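Local coordinates for protein putative fimbrial subunit (PDB 4HSQ) that is the D2-D3 part of the major pilin SpaD, which probably forms the covalently assembled pilus shaft of Corynebacterium diphtheriae used in cell adhesion, at residues 94-97 against 98-101. Sequence-based numbering, arbitrary orientation.
Sequences KVKS and GDKM
K96 and D99 are the first and last residues of a type II beta turn. The turn leads from the loop after helix 89-93 into strand 100-109 of the Sgo0707 N2-type adhesin domain. Its backbone hydrogen bond runs from D99 N to K96 O at 3.0 Å. G98 takes the third position, with the positive phi expected there in a type II turn.

The side chain of D99 reaches across to K96, at the start of the turn. Its CB sits 3.2 Å from K96 O, and CG is about as near to the same oxygen. At the tip the two carboxylate oxygens part. OD2 accepts a hydrogen bond from K96 N at 2.8 Å. That bond is nearly straight (162°), but the N-H comes from well above the carboxylate plane, 66° out of it. OD1 instead takes a hydrogen from a water, which donates a second one to S97 O. The aspartate thus closes the turn a second time, through the amide of its first residue, and the water ties the other oxygen to the middle of the turn. K96 lies alongside D99, with K96 CB 3.5 Å from D99 OD2. The lysine end leads away, and its ammonium makes no contact with the carboxylate. The opposite charges could still attract weakly. The turn is tied to the rest of the domain by S97 OG, hydrogen-bonded to W32 N, and by a backbone hydrogen bond between D99 and A29.

Flanking the turn, V95 and M101, a selenomethionine, are buried; both side chains touch L87 and A61. They cross at about a right angle. M101 is bent at chi2 and chi3, both near -60°, which curls its end back toward V95. Its SE rests 3.8 Å from V95 CG1, while its CE approaches V95 CG2 at 4.1 Å.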
loop_
_atom_site.group_PDB
_atom_site.type_symbol
_atom_site.label_atom_id
_atom_site.label_comp_id
_atom_site.label_asym_id
_atom_site.label_seq_id
_atom_site.Cartn_x
_atom_site.Cartn_y
_atom_site.Cartn_z
ATOM N N LYS A 94 -19.050 27.331 2.613
ATOM C CA LYS A 94 -18.088 27.285 3.710
ATOM C C LYS A 94 -16.669 27.598 3.235
ATOM O O LYS A 94 -15.766 27.738 4.063
ATOM C CB LYS A 94 -18.118 25.907 4.406
ATOM C CG LYS A 94 -19.436 25.582 5.078
ATOM C CD LYS A 94 -19.318 24.322 5.923
ATOM C CE LYS A 94 -20.649 23.915 6.503
ATOM N NZ LYS A 94 -20.552 22.598 7.200
ATOM N N VAL A 95 -16.458 27.700 1.914
ATOM C CA VAL A 95 -15.115 27.958 1.376
ATOM C C VAL A 95 -14.840 29.453 1.375
ATOM O O VAL A 95 -15.635 30.219 0.839
ATOM C CB VAL A 95 -14.883 27.332 -0.028
ATOM C CG1 VAL A 95 -13.429 27.522 -0.490
ATOM C CG2 VAL A 95 -15.255 25.845 -0.029
ATOM N N LYS A 96 -13.712 29.858 1.982
ATOM C CA LYS A 96 -13.304 31.269 2.028
ATOM C C LYS A 96 -12.270 31.504 0.940
ATOM O O LYS A 96 -11.538 30.590 0.587
ATOM C CB LYS A 96 -12.770 31.692 3.417
ATOM C CG LYS A 96 -13.620 31.264 4.634
ATOM C CD LYS A 96 -14.871 32.114 4.854
ATOM C CE LYS A 96 -15.899 31.422 5.728
ATOM N NZ LYS A 96 -17.131 31.068 4.965
ATOM N N SER A 97 -12.248 32.710 0.370
ATOM C CA SER A 97 -11.328 33.108 -0.706
ATOM C C SER A 97 -9.879 32.699 -0.409
ATOM O O SER A 97 -9.373 32.965 0.683
ATOM C CB SER A 97 -11.416 34.615 -0.937
ATOM O OG SER A 97 -10.328 35.063 -1.721
ATOM N N GLY A 98 -9.273 31.980 -1.352
ATOM C CA GLY A 98 -7.899 31.484 -1.253
ATOM C C GLY A 98 -7.630 30.388 -0.227
ATOM O O GLY A 98 -6.469 30.104 0.066
ATOM N N ASP A 99 -8.680 29.776 0.340
ATOM C CA ASP A 99 -8.536 28.702 1.342
ATOM C C ASP A 99 -7.690 27.533 0.850
ATOM O O ASP A 99 -7.774 27.161 -0.310
ATOM C CB ASP A 99 -9.904 28.130 1.721
ATOM C CG ASP A 99 -10.521 28.712 2.969
ATOM O OD1 ASP A 99 -9.831 29.506 3.663
ATOM O OD2 ASP A 99 -11.680 28.348 3.280
ATOM N N LYS A 100 -6.916 26.938 1.751
ATOM C CA LYS A 100 -6.185 25.731 1.435
ATOM C C LYS A 100 -7.181 24.577 1.565
ATOM O O LYS A 100 -7.738 24.357 2.651
ATOM C CB LYS A 100 -4.965 25.550 2.343
ATOM C CG LYS A 100 -4.226 24.194 2.183
ATOM C CD LYS A 100 -3.665 23.909 0.784
ATOM C CE LYS A 100 -2.322 24.558 0.523
ATOM N NZ LYS A 100 -1.841 24.290 -0.859
HETATM N N MSE A 101 -7.482 23.932 0.440
HETATM C CA MSE A 101 -8.409 22.805 0.361
HETATM C C MSE A 101 -7.647 21.526 0.648
HETATM O O MSE A 101 -6.513 21.350 0.176
HETATM C CB MSE A 101 -9.063 22.716 -1.032
HETATM C CG MSE A 101 -9.704 24.012 -1.478
HETATM SE SE MSE A 101 -11.054 24.584 -0.235
HETATM C CE MSE A 101 -12.280 23.062 -0.299
HETATM O O HOH W 1 -8.976 32.026 3.538
#